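Local coordinates for protein pyruvate kinase (Pyrobaculum aerophilum, PDB 3QTG) that catalyses the last step of glycolysis, the interconversion of phosphoenolpyruvate and ADP with pyruvate and ATP, with the help of a divalent metal cation, at residues A201-K206 and K230-G235; G235-L240 and R271-T276; G397-G402 and W416-L421; L386-A391 and R410-V415. All blocks are in the same frame, centred on the assembly; numbering follows the deposited sequence.

Contact 1 of 4, residues A201-K206 and K230-G235; sequences AISLAK and KIETKG
K230 and S203 meet at the C-terminal mouth of the TIM barrel, where NZ of K230 gives a hydrogen bond of 2.6 Å to OG of S203. The lysine chain is bent at three successive torsions, chi2 to chi4. In the second shell its ammonium group forms a salt bridge with D80, and S203 OG has a further partner in the carbonyl of L81. By similarity K230 stabilises the transition state and E232 is a magnesium ligand, so the end of strand 226-231 and the loop after it supply two residues of the probable active site, against which S203 and L204 pack. E232 runs extended beyond CG and crosses the L204 side chain at about a right angle; its OE2 is placed 2.4 Å from the backbone N of L204, a hydrogen bond whose very short length is doubtful. On the same residue, OE1 lies 3.8 Å from NZ of K230, a long salt bridge, and it also comes close to the like-charged D256. Behind this polar layer, CD2 of L204 rests 3.7 Å from CG2 of T233, whose hydroxyl is bonded to D173 and caps the following helix through A236 N.

Backbone and water complete the contact. N of K230 bonds to O of I202 at 3.2 Å, and beyond it two waters bridge the two backbones. One joins I202 O, K230 O and A205 N; the other joins K230 O, A205 O and E232 N. Strands 199-202 and 226-231, linked through helix 208-220, form one beta-alpha-beta unit, flanked in the barrel by strands 76-80 and 249-253.

Contact 2 of 4, residues G235-L240 and R271-T276; sequences GAVNNL and RRIVHT
L240 pushes its CD2 methyl onto helix 266-279, where it overlaps three residues of one helical face. That methyl lies 3.8 Å from CA of I273 and equally near CG of R272, with OG1 of T276 at 3.9 Å. With CG anti to its backbone N (chi1 -164°), the leucine side chain crosses that of I273 at about a right angle, and both of its methyls approach CG1 of the isoleucine. Three residues earlier, in helix 234-238, V237 meets the same helix: its CG1 stands 3.5 Å from NH2 of R272, whose chain bends at chi3 and crosses the valine at about a right angle, while its CG2 is a looser 4.4 Å from CD1 of I273.

No hydrogen bond spans the contact. The hydroxyl of T276 is instead turned back on its own helix, giving a 2.8 Å bond from OG1 to O of R272; T276 N reaches the same oxygen from the opposite face of the carbonyl plane, so a polar group beside L240 is satisfied internally.

The pair belongs to the helical layer around the barrel. V237, L240 and I273 all lean on I231 of strand 226-231, I273 continues onto V250 and V252 of strand 249-253, and L240 opens helix 240-245, whose E241 and V244 also touch T276.

Contact 3 of 4, residues G397-G402 and W416-L421; sequences GVVYVG and WALEPL
V399 and L418 lie side by side on one face of a parallel strand pair in a mixed sheet, where CD2 of the leucine nestles 3.6 Å from CB of the valine. The same methyl also approaches CG2 of V401, at 4.1 Å, so L418 fills the dip between two valines of the neighbouring strand. Just before the strands begin, CB of A417 fits against O of G397.

On the other face, Y400 and E419 run alongside each other, with ring and carboxylate planes 71° apart and OE2 of E419 coming 3.3 Å from CE1 of Y400. CG1 of V398 sits 3.7 Å above one face of the tyrosine ring, toward its rim, and 3.8 Å from CB of E419, a small bump in the corner between ring and acid. An alanine in place of Y400 would probably uncover CG1 of V398 and leave the E419 carboxylate without the ring that flanks it.

Segments 397-402 and 416-421, parts of a beta-alpha-beta unit of the C-terminal alpha/beta domain, share four backbone bonds, among them E419 N to V399 O at 2.7 Å. The aliphatic face suits burial under helix 385-391; the other keeps an acid near basic groups, K439 packing on E419 and R14 forming a long, weak ion pair with it.

Contact 4 of 4, residues L386-A391 and R410-V415; sequences LARRIA and RSLSIV. With SO4 (sulfate ion), chain C.
In the C-terminal alpha/beta domain, helix 385-391 packs against the end of helix 406-412 and the type I turn from L412 to V415 that leads into strand 418-422. The two helices lie on the same side of the sheet, and R388 carries much of their contact. Its chain is extended from CG to NE and crosses the L412 side chain obliquely, with CD2 of L412 3.5 Å from NE. At the far end, V415 CG2 lies over one face of the guanidinium, 3.7 Å from NH1, and the valine crosses the arginine at about a right angle. S411 meets the edge of the same group: its CB lies in the guanidinium plane, 3.4 Å from NH2, which has a weak hydrogen bond to the hydroxyl of Y199 in the barrel domain. An alanine at R388 would probably leave V415 CG2 and L412 CD2 without the flat group and the chain they rest on, and Y199 without this weak link to the helix.

Smaller residues bring the helix close beside this arginine. CB of A391 touches CG1 of V415 at 3.6 Å, and CB of A387 meets CD1 of L412 at 4.0 Å; both alanines and L412 also contact L418 of the sheet they cover. The first turn of helix 385-391 receives a sulfate, probably from the crystallisation liquor, which is also held by the backbone N of S383 and T385 and by the hydroxyl of Y428. Its O3 accepts the backbone N-H of L386 at 2.9 Å, with a nearly straight angle of 170°.

How the contacts relate
Contacts 1 and 2 belong to the barrel domain and share G235 in helix 234-238. They also touch directly: K206 O probably accepts a hydrogen bond from N239 ND2, and I231 packs on A236, V237 and I273. Contact 1, at the barrel mouth, is partly buried and rich in charge and water, whereas contact 2 is buried and largely aliphatic. Contacts 3 and 4 occupy the alpha/beta domain, their centres about 7 Å apart, and alternate along the chain. Contact 3 is a partly buried strand pairing held by backbone bonds; contact 4 covers its aliphatic face and is buried, laying an arginine across apolar side chains where contact 1 gathers charges around a probable active site.

Contact 1 of 4, residues A201-K206 and K230-G235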
loop_
_atom_site.group_PDB
_atom_site.type_symbol
_atom_site.label_atom_id
_atom_site.label_comp_id
_atom_site.label_asym_id
_atom_site.label_seq_id
_atom_site.Cartn_x
_atom_site.Cartn_y
_atom_site.Cartn_z
ATOM N N ALA A 201 -22.566 -33.290 7.963
ATOM C CA ALA A 201 -21.157 -33.174 8.286
ATOM C C ALA A 201 -20.432 -34.531 8.137
ATOM O O ALA A 201 -20.854 -35.531 8.709
ATOM C CB ALA A 201 -20.979 -32.563 9.675
ATOM N N ILE A 202 -19.378 -34.547 7.322
ATOM C CA ILE A 202 -18.613 -35.756 6.978
ATOM C C ILE A 202 -17.441 -35.908 7.935
ATOM O O ILE A 202 -16.667 -34.960 8.123
ATOM C CB ILE A 202 -17.978 -35.653 5.576
ATOM C CG1 ILE A 202 -19.025 -35.448 4.507
ATOM C CG2 ILE A 202 -17.171 -36.920 5.236
ATOM C CD1 ILE A 202 -18.394 -35.249 3.150
ATOM N N SER A 203 -17.298 -37.106 8.505
ATOM C CA SER A 203 -16.143 -37.437 9.346
ATOM C C SER A 203 -15.035 -38.146 8.578
ATOM O O SER A 203 -15.301 -38.985 7.738
ATOM C CB SER A 203 -16.571 -38.279 10.551
ATOM O OG SER A 203 -17.484 -37.543 11.361
ATOM N N LEU A 204 -13.795 -37.780 8.858
ATOM C CA LEU A 204 -12.612 -38.543 8.425
ATOM C C LEU A 204 -12.374 -38.611 6.920
ATOM O O LEU A 204 -11.710 -39.537 6.443
ATOM C CB LEU A 204 -12.589 -39.966 9.048
ATOM C CG LEU A 204 -12.590 -40.081 10.582
ATOM C CD1 LEU A 204 -12.705 -41.555 11.064
ATOM C CD2 LEU A 204 -11.361 -39.403 11.202
ATOM N N ALA A 205 -12.901 -37.637 6.177
ATOM C CA ALA A 205 -12.574 -37.486 4.765
ATOM C C ALA A 205 -11.132 -37.007 4.619
ATOM O O ALA A 205 -10.639 -36.233 5.442
ATOM C CB ALA A 205 -13.537 -36.508 4.110
ATOM N N LYS A 206 -10.420 -37.482 3.605
ATOM C CA LYS A 206 -9.048 -36.974 3.389
ATOM C C LYS A 206 -8.713 -36.749 1.919
ATOM O O LYS A 206 -7.575 -36.418 1.588
ATOM C CB LYS A 206 -7.969 -37.845 4.078
ATOM C CG LYS A 206 -7.900 -39.297 3.599
ATOM C CD LYS A 206 -6.823 -40.098 4.355
ATOM C CE LYS A 206 -6.901 -41.590 3.989
ATOM N NZ LYS A 206 -5.804 -42.400 4.583
ATOM N N LYS A 230 -15.332 -32.008 8.024
ATOM C CA LYS A 230 -14.540 -31.909 9.246
ATOM C C LYS A 230 -13.088 -32.205 8.968
ATOM O O LYS A 230 -12.768 -33.147 8.254
ATOM C CB LYS A 230 -15.075 -32.852 10.319
ATOM C CG LYS A 230 -16.557 -32.660 10.558
ATOM C CD LYS A 230 -16.915 -32.722 12.031
ATOM C CE LYS A 230 -16.781 -34.127 12.581
ATOM N NZ LYS A 230 -17.822 -35.003 12.003
ATOM N N ILE A 231 -12.209 -31.368 9.511
ATOM C CA ILE A 231 -10.773 -31.599 9.419
ATOM C C ILE A 231 -10.363 -32.181 10.782
ATOM O O ILE A 231 -10.354 -31.477 11.800
ATOM C CB ILE A 231 -10.018 -30.300 9.048
ATOM C CG1 ILE A 231 -10.678 -29.627 7.820
ATOM C CG2 ILE A 231 -8.543 -30.577 8.806
ATOM C CD1 ILE A 231 -10.536 -30.380 6.485
ATOM N N GLU A 232 -10.061 -33.479 10.772
ATOM C CA GLU A 232 -9.964 -34.293 11.986
ATOM C C GLU A 232 -8.605 -34.958 12.134
ATOM O O GLU A 232 -8.268 -35.446 13.208
ATOM C CB GLU A 232 -11.039 -35.402 11.981
ATOM C CG GLU A 232 -12.425 -34.969 12.358
ATOM C CD GLU A 232 -13.496 -35.915 11.837
ATOM O OE1 GLU A 232 -14.341 -36.369 12.631
ATOM O OE2 GLU A 232 -13.495 -36.223 10.632
ATOM N N THR A 233 -7.816 -34.989 11.069
ATOM C CA THR A 233 -6.592 -35.781 11.090
ATOM C C THR A 233 -5.439 -35.101 10.404
ATOM O O THR A 233 -5.609 -34.152 9.637
ATOM C CB THR A 233 -6.768 -37.126 10.372
ATOM O OG1 THR A 233 -6.924 -36.897 8.966
ATOM C CG2 THR A 233 -7.952 -37.936 10.931
ATOM N N LYS A 234 -4.257 -35.636 10.655
ATOM C CA LYS A 234 -3.049 -35.195 9.987
ATOM C C LYS A 234 -3.164 -35.292 8.452
ATOM O O LYS A 234 -2.676 -34.417 7.726
ATOM C CB LYS A 234 -1.875 -36.020 10.515
ATOM C CG LYS A 234 -0.521 -35.424 10.310
ATOM C CD LYS A 234 0.478 -36.048 11.284
ATOM C CE LYS A 234 0.860 -35.069 12.382
ATOM N NZ LYS A 234 1.796 -35.687 13.373
ATOM N N GLY A 235 -3.812 -36.350 7.967
ATOM C CA GLY A 235 -3.979 -36.576 6.529
ATOM C C GLY A 235 -4.875 -35.535 5.893
ATOM O O GLY A 235 -4.644 -35.122 4.754
HETATM O O HOH W 1 -14.382 -35.181 7.054
HETATM O O HOH W 2 -10.783 -35.365 8.436
#

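Contact 2 of 4, residues G235-L240 and R271-T276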
loop_
_atom_site.group_PDB
_atom_site.type_symbol
_atom_site.label_atom_id
_atom_site.label_comp_id
_atom_site.label_asym_id
_atom_site.label_seq_id
_atom_site.Cartn_x
_atom_site.Cartn_y
_atom_site.Cartn_z
ATOM N N GLY A 235 -3.812 -36.350 7.967
ATOM C CA GLY A 235 -3.979 -36.576 6.529
ATOM C C GLY A 235 -4.875 -35.535 5.893
ATOM O O GLY A 235 -4.644 -35.122 4.754
ATOM N N ALA A 236 -5.894 -35.103 6.635
ATOM C CA ALA A 236 -6.754 -33.984 6.205
ATOM C C ALA A 236 -5.972 -32.657 6.157
ATOM O O ALA A 236 -6.081 -31.882 5.191
ATOM C CB ALA A 236 -7.970 -33.866 7.125
ATOM N N VAL A 237 -5.177 -32.407 7.196
ATOM C CA VAL A 237 -4.335 -31.228 7.237
ATOM C C VAL A 237 -3.294 -31.221 6.100
ATOM O O VAL A 237 -3.066 -30.198 5.511
ATOM C CB VAL A 237 -3.710 -30.977 8.656
ATOM C CG1 VAL A 237 -2.753 -29.748 8.641
ATOM C CG2 VAL A 237 -4.812 -30.791 9.702
ATOM N N ASN A 238 -2.683 -32.357 5.773
ATOM C CA ASN A 238 -1.721 -32.382 4.649
ATOM C C ASN A 238 -2.363 -32.229 3.254
ATOM O O ASN A 238 -1.674 -31.901 2.290
ATOM C CB ASN A 238 -0.837 -33.635 4.701
ATOM C CG ASN A 238 -0.113 -33.791 6.041
ATOM O OD1 ASN A 238 0.346 -32.809 6.661
ATOM N ND2 ASN A 238 -0.006 -35.026 6.492
ATOM N N ASN A 239 -3.669 -32.469 3.163
ATOM C CA ASN A 239 -4.456 -32.305 1.923
ATOM C C ASN A 239 -5.490 -31.145 2.036
ATOM O O ASN A 239 -6.554 -31.160 1.402
ATOM C CB ASN A 239 -5.161 -33.627 1.587
ATOM C CG ASN A 239 -5.547 -33.739 0.118
ATOM O OD1 ASN A 239 -4.858 -33.224 -0.764
ATOM N ND2 ASN A 239 -6.650 -34.426 -0.148
ATOM N N LEU A 240 -5.147 -30.132 2.824
ATOM C CA LEU A 240 -6.079 -29.041 3.161
ATOM C C LEU A 240 -6.527 -28.197 1.961
ATOM O O LEU A 240 -7.726 -27.964 1.784
ATOM C CB LEU A 240 -5.473 -28.153 4.255
ATOM C CG LEU A 240 -6.391 -27.195 5.013
ATOM C CD1 LEU A 240 -7.546 -27.938 5.663
ATOM C CD2 LEU A 240 -5.557 -26.477 6.058
ATOM N N ARG A 271 -5.271 -22.306 13.211
ATOM C CA ARG A 271 -5.053 -21.081 12.455
ATOM C C ARG A 271 -4.909 -21.384 10.967
ATOM O O ARG A 271 -5.520 -20.717 10.144
ATOM C CB ARG A 271 -3.828 -20.334 12.998
ATOM C CG ARG A 271 -3.627 -18.988 12.413
ATOM C CD ARG A 271 -2.267 -18.420 12.823
ATOM N NE ARG A 271 -2.275 -17.899 14.182
ATOM C CZ ARG A 271 -1.274 -17.200 14.714
ATOM N NH1 ARG A 271 -0.184 -16.948 14.000
ATOM N NH2 ARG A 271 -1.366 -16.747 15.957
ATOM N N ARG A 272 -4.126 -22.404 10.623
ATOM C CA ARG A 272 -3.934 -22.755 9.217
ATOM C C ARG A 272 -5.234 -23.218 8.516
ATOM O O ARG A 272 -5.474 -22.856 7.360
ATOM C CB ARG A 272 -2.775 -23.756 9.030
ATOM C CG ARG A 272 -2.757 -24.449 7.649
ATOM C CD ARG A 272 -1.344 -24.979 7.229
ATOM N NE ARG A 272 -1.012 -26.275 7.842
ATOM C CZ ARG A 272 -0.312 -26.435 8.973
ATOM N NH1 ARG A 272 0.143 -25.377 9.647
ATOM N NH2 ARG A 272 -0.072 -27.660 9.436
ATOM N N ILE A 273 -6.073 -23.990 9.205
ATOM C CA ILE A 273 -7.371 -24.379 8.633
ATOM C C ILE A 273 -8.275 -23.165 8.369
ATOM O O ILE A 273 -8.916 -23.062 7.305
ATOM C CB ILE A 273 -8.143 -25.423 9.493
ATOM C CG1 ILE A 273 -7.354 -26.748 9.615
ATOM C CG2 ILE A 273 -9.517 -25.670 8.862
ATOM C CD1 ILE A 273 -7.654 -27.587 10.868
ATOM N N VAL A 274 -8.331 -22.267 9.358
ATOM C CA VAL A 274 -9.145 -21.044 9.292
ATOM C C VAL A 274 -8.644 -20.084 8.192
ATOM O O VAL A 274 -9.431 -19.656 7.357
ATOM C CB VAL A 274 -9.225 -20.315 10.657
ATOM C CG1 VAL A 274 -9.992 -18.977 10.523
ATOM C CG2 VAL A 274 -9.904 -21.207 11.710
ATOM N N HIS A 275 -7.347 -19.798 8.171
ATOM C CA HIS A 275 -6.736 -19.001 7.097
ATOM C C HIS A 275 -7.024 -19.577 5.691
ATOM O O HIS A 275 -7.434 -18.867 4.788
ATOM C CB HIS A 275 -5.234 -18.844 7.360
ATOM C CG HIS A 275 -4.918 -17.853 8.448
ATOM N ND1 HIS A 275 -5.875 -17.380 9.332
ATOM C CD2 HIS A 275 -3.752 -17.251 8.799
ATOM C CE1 HIS A 275 -5.309 -16.531 10.174
ATOM N NE2 HIS A 275 -4.021 -16.436 9.874
ATOM N N THR A 276 -6.863 -20.882 5.529
ATOM C CA THR A 276 -7.133 -21.523 4.255
ATOM C C THR A 276 -8.592 -21.439 3.806
ATOM O O THR A 276 -8.864 -21.160 2.623
ATOM C CB THR A 276 -6.600 -22.961 4.270
ATOM O OG1 THR A 276 -5.208 -22.902 4.582
ATOM C CG2 THR A 276 -6.790 -23.650 2.930
#

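Contact 3 of 4, residues G397-G402 and W416-L421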
loop_
_atom_site.group_PDB
_atom_site.type_symbol
_atom_site.label_atom_id
_atom_site.label_comp_id
_atom_site.label_asym_id
_atom_site.label_seq_id
_atom_site.Cartn_x
_atom_site.Cartn_y
_atom_site.Cartn_z
ATOM N N GLY A 397 -21.005 -5.560 9.839
ATOM C CA GLY A 397 -22.321 -5.380 10.444
ATOM C C GLY A 397 -23.230 -6.443 9.885
ATOM O O GLY A 397 -22.860 -7.149 8.928
ATOM N N VAL A 398 -24.399 -6.585 10.494
ATOM C CA VAL A 398 -25.417 -7.534 10.035
ATOM C C VAL A 398 -25.814 -7.320 8.573
ATOM O O VAL A 398 -25.933 -6.193 8.117
ATOM C CB VAL A 398 -26.673 -7.493 10.937
ATOM C CG1 VAL A 398 -27.803 -8.337 10.347
ATOM C CG2 VAL A 398 -26.312 -7.983 12.334
ATOM N N VAL A 399 -26.002 -8.432 7.859
ATOM C CA VAL A 399 -26.436 -8.444 6.471
ATOM C C VAL A 399 -27.826 -9.058 6.442
ATOM O O VAL A 399 -28.009 -10.265 6.700
ATOM C CB VAL A 399 -25.439 -9.237 5.556
ATOM C CG1 VAL A 399 -25.870 -9.196 4.079
ATOM C CG2 VAL A 399 -24.018 -8.721 5.726
ATOM N N TYR A 400 -28.822 -8.225 6.155
ATOM C CA TYR A 400 -30.202 -8.700 6.032
ATOM C C TYR A 400 -30.401 -9.342 4.681
ATOM O O TYR A 400 -30.097 -8.733 3.643
ATOM C CB TYR A 400 -31.169 -7.543 6.219
ATOM C CG TYR A 400 -30.968 -6.907 7.561
ATOM C CD1 TYR A 400 -31.520 -7.486 8.711
ATOM C CD2 TYR A 400 -30.178 -5.769 7.696
ATOM C CE1 TYR A 400 -31.323 -6.920 9.952
ATOM C CE2 TYR A 400 -29.973 -5.194 8.941
ATOM C CZ TYR A 400 -30.558 -5.780 10.060
ATOM O OH TYR A 400 -30.362 -5.218 11.293
ATOM N N VAL A 401 -30.877 -10.580 4.683
ATOM C CA VAL A 401 -31.073 -11.291 3.438
ATOM C C VAL A 401 -32.526 -11.684 3.308
ATOM O O VAL A 401 -33.040 -12.424 4.130
ATOM C CB VAL A 401 -30.191 -12.565 3.348
ATOM C CG1 VAL A 401 -30.352 -13.250 1.996
ATOM C CG2 VAL A 401 -28.718 -12.246 3.638
ATOM N N GLY A 402 -33.187 -11.191 2.268
ATOM C CA GLY A 402 -34.527 -11.625 1.962
ATOM C C GLY A 402 -34.416 -12.776 0.997
ATOM O O GLY A 402 -33.595 -12.727 0.071
ATOM N N TRP A 416 -21.601 -16.328 8.464
ATOM C CA TRP A 416 -21.160 -15.026 9.014
ATOM C C TRP A 416 -22.072 -13.829 8.691
ATOM O O TRP A 416 -22.317 -13.529 7.525
ATOM C CB TRP A 416 -19.753 -14.716 8.499
ATOM C CG TRP A 416 -19.285 -13.310 8.785
ATOM C CD1 TRP A 416 -19.469 -12.200 7.991
ATOM C CD2 TRP A 416 -18.542 -12.864 9.928
ATOM N NE1 TRP A 416 -18.896 -11.113 8.564
ATOM C CE2 TRP A 416 -18.326 -11.472 9.759
ATOM C CE3 TRP A 416 -18.031 -13.506 11.073
ATOM C CZ2 TRP A 416 -17.618 -10.688 10.695
ATOM C CZ3 TRP A 416 -17.315 -12.723 12.028
ATOM C CH2 TRP A 416 -17.118 -11.320 11.813
ATOM N N ALA A 417 -22.548 -13.165 9.741
ATOM C CA ALA A 417 -23.279 -11.868 9.702
ATOM C C ALA A 417 -24.687 -11.902 9.141
ATOM O O ALA A 417 -25.425 -10.916 9.273
ATOM C CB ALA A 417 -22.443 -10.743 9.004
ATOM N N LEU A 418 -25.066 -13.004 8.498
ATOM C CA LEU A 418 -26.323 -13.034 7.756
ATOM C C LEU A 418 -27.527 -13.142 8.658
ATOM O O LEU A 418 -27.571 -13.975 9.585
ATOM C CB LEU A 418 -26.355 -14.152 6.703
ATOM C CG LEU A 418 -25.240 -14.189 5.649
ATOM C CD1 LEU A 418 -25.622 -15.181 4.584
ATOM C CD2 LEU A 418 -24.959 -12.798 5.044
ATOM N N GLU A 419 -28.507 -12.290 8.380
ATOM C CA GLU A 419 -29.814 -12.414 9.016
ATOM C C GLU A 419 -30.884 -12.726 7.968
ATOM O O GLU A 419 -31.416 -11.822 7.321
ATOM C CB GLU A 419 -30.194 -11.195 9.854
ATOM C CG GLU A 419 -31.219 -11.594 10.911
ATOM C CD GLU A 419 -31.943 -10.421 11.514
ATOM O OE1 GLU A 419 -33.190 -10.399 11.434
ATOM O OE2 GLU A 419 -31.271 -9.519 12.055
ATOM N N PRO A 420 -31.181 -14.020 7.800
ATOM C CA PRO A 420 -32.111 -14.438 6.772
ATOM C C PRO A 420 -33.573 -14.253 7.162
ATOM O O PRO A 420 -34.001 -14.662 8.248
ATOM C CB PRO A 420 -31.747 -15.909 6.541
ATOM C CG PRO A 420 -31.158 -16.370 7.851
ATOM C CD PRO A 420 -30.599 -15.160 8.547
ATOM N N LEU A 421 -34.319 -13.641 6.250
ATOM C CA LEU A 421 -35.722 -13.297 6.428
ATOM C C LEU A 421 -36.516 -13.948 5.311
ATOM O O LEU A 421 -36.193 -13.789 4.133
ATOM C CB LEU A 421 -35.904 -11.774 6.351
ATOM C CG LEU A 421 -35.090 -10.927 7.341
ATOM C CD1 LEU A 421 -34.875 -9.519 6.835
ATOM C CD2 LEU A 421 -35.738 -10.921 8.733
#

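Contact 4 of 4, residues L386-A391 and R410-V415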
loop_
_atom_site.group_PDB
_atom_site.type_symbol
_atom_site.label_atom_id
_atom_site.label_comp_id
_atom_site.label_asym_id
_atom_site.label_seq_id
_atom_site.Cartn_x
_atom_site.Cartn_y
_atom_site.Cartn_z
ATOM N N LEU A 386 -25.546 -14.829 -3.772
ATOM C CA LEU A 386 -24.941 -13.522 -3.585
ATOM C C LEU A 386 -24.734 -13.259 -2.100
ATOM O O LEU A 386 -23.723 -12.645 -1.711
ATOM C CB LEU A 386 -25.770 -12.405 -4.235
ATOM C CG LEU A 386 -25.177 -10.981 -4.183
ATOM C CD1 LEU A 386 -23.771 -10.877 -4.821
ATOM C CD2 LEU A 386 -26.147 -9.969 -4.810
ATOM N N ALA A 387 -25.673 -13.731 -1.274
ATOM C CA ALA A 387 -25.593 -13.506 0.176
ATOM C C ALA A 387 -24.311 -14.098 0.731
ATOM O O ALA A 387 -23.572 -13.429 1.453
ATOM C CB ALA A 387 -26.806 -14.101 0.885
ATOM N N ARG A 388 -24.048 -15.356 0.379
ATOM C CA ARG A 388 -22.764 -16.008 0.676
ATOM C C ARG A 388 -21.530 -15.305 0.087
ATOM O O ARG A 388 -20.490 -15.220 0.746
ATOM C CB ARG A 388 -22.788 -17.468 0.217
ATOM C CG ARG A 388 -23.609 -18.383 1.140
ATOM C CD ARG A 388 -23.697 -19.802 0.550
ATOM N NE ARG A 388 -24.802 -20.564 1.138
ATOM C CZ ARG A 388 -24.643 -21.418 2.145
ATOM N NH1 ARG A 388 -23.427 -21.624 2.661
ATOM N NH2 ARG A 388 -25.688 -22.079 2.633
ATOM N N ARG A 389 -21.624 -14.824 -1.149
ATOM C CA ARG A 389 -20.483 -14.136 -1.729
ATOM C C ARG A 389 -20.172 -12.833 -0.958
ATOM O O ARG A 389 -19.022 -12.470 -0.794
ATOM C CB ARG A 389 -20.687 -13.876 -3.218
ATOM C CG ARG A 389 -19.448 -13.295 -3.908
ATOM C CD ARG A 389 -19.698 -12.952 -5.375
ATOM N NE ARG A 389 -20.480 -13.977 -6.054
ATOM C CZ ARG A 389 -19.991 -15.106 -6.552
ATOM N NH1 ARG A 389 -20.819 -15.979 -7.130
ATOM N NH2 ARG A 389 -18.688 -15.373 -6.473
ATOM N N ILE A 390 -21.197 -12.152 -0.474
ATOM C CA ILE A 390 -20.999 -10.956 0.341
ATOM C C ILE A 390 -20.359 -11.322 1.672
ATOM O O ILE A 390 -19.381 -10.683 2.079
ATOM C CB ILE A 390 -22.320 -10.146 0.554
ATOM C CG1 ILE A 390 -22.621 -9.300 -0.696
ATOM C CG2 ILE A 390 -22.211 -9.230 1.788
ATOM C CD1 ILE A 390 -24.077 -9.007 -0.888
ATOM N N ALA A 391 -20.912 -12.345 2.331
ATOM C CA ALA A 391 -20.430 -12.782 3.648
ATOM C C ALA A 391 -18.958 -13.129 3.686
ATOM O O ALA A 391 -18.281 -12.871 4.688
ATOM C CB ALA A 391 -21.266 -13.954 4.186
ATOM N N ARG A 410 -32.754 -21.086 6.118
ATOM C CA ARG A 410 -32.170 -21.990 7.098
ATOM C C ARG A 410 -30.682 -22.238 6.859
ATOM O O ARG A 410 -29.912 -22.344 7.794
ATOM C CB ARG A 410 -32.923 -23.314 7.071
ATOM C CG ARG A 410 -34.310 -23.246 7.696
ATOM C CD ARG A 410 -35.145 -24.440 7.251
ATOM N NE ARG A 410 -36.500 -24.379 7.772
ATOM C CZ ARG A 410 -37.491 -25.205 7.413
ATOM N NH1 ARG A 410 -37.294 -26.180 6.521
ATOM N NH2 ARG A 410 -38.694 -25.048 7.945
ATOM N N SER A 411 -30.295 -22.373 5.598
ATOM C CA SER A 411 -28.915 -22.616 5.234
ATOM C C SER A 411 -28.030 -21.439 5.691
ATOM O O SER A 411 -26.951 -21.641 6.254
ATOM C CB SER A 411 -28.846 -22.786 3.715
ATOM O OG SER A 411 -27.676 -23.460 3.315
ATOM N N LEU A 412 -28.527 -20.219 5.491
ATOM C CA LEU A 412 -27.750 -18.986 5.698
ATOM C C LEU A 412 -27.651 -18.589 7.175
ATOM O O LEU A 412 -26.846 -17.746 7.558
ATOM C CB LEU A 412 -28.368 -17.843 4.880
ATOM C CG LEU A 412 -28.469 -18.087 3.382
ATOM C CD1 LEU A 412 -29.112 -16.880 2.718
ATOM C CD2 LEU A 412 -27.085 -18.398 2.771
ATOM N N SER A 413 -28.458 -19.247 7.993
ATOM C CA SER A 413 -28.497 -19.014 9.428
ATOM C C SER A 413 -27.147 -19.169 10.150
ATOM O O SER A 413 -26.910 -18.531 11.179
ATOM C CB SER A 413 -29.508 -19.974 10.034
ATOM O OG SER A 413 -29.883 -19.490 11.307
ATOM N N ILE A 414 -26.273 -20.020 9.606
ATOM C CA ILE A 414 -24.963 -20.269 10.202
ATOM C C ILE A 414 -23.797 -19.703 9.372
ATOM O O ILE A 414 -22.640 -20.069 9.572
ATOM C CB ILE A 414 -24.768 -21.783 10.603
ATOM C CG1 ILE A 414 -24.779 -22.727 9.384
ATOM C CG2 ILE A 414 -25.856 -22.202 11.612
ATOM C CD1 ILE A 414 -24.034 -24.037 9.660
ATOM N N VAL A 415 -24.117 -18.803 8.441
ATOM C CA VAL A 415 -23.112 -18.076 7.673
ATOM C C VAL A 415 -22.863 -16.718 8.365
ATOM O O VAL A 415 -23.806 -16.068 8.835
ATOM C CB VAL A 415 -23.549 -17.901 6.172
ATOM C CG1 VAL A 415 -22.472 -17.130 5.375
ATOM C CG2 VAL A 415 -23.789 -19.275 5.499
HETATM S S SO4 C . -28.987 -15.578 -5.835
HETATM O O1 SO4 C . -30.313 -15.024 -5.989
HETATM O O2 SO4 C . -29.116 -16.964 -5.369
HETATM O O3 SO4 C . -28.220 -14.814 -4.851
HETATM O O4 SO4 C . -28.229 -15.572 -7.086
#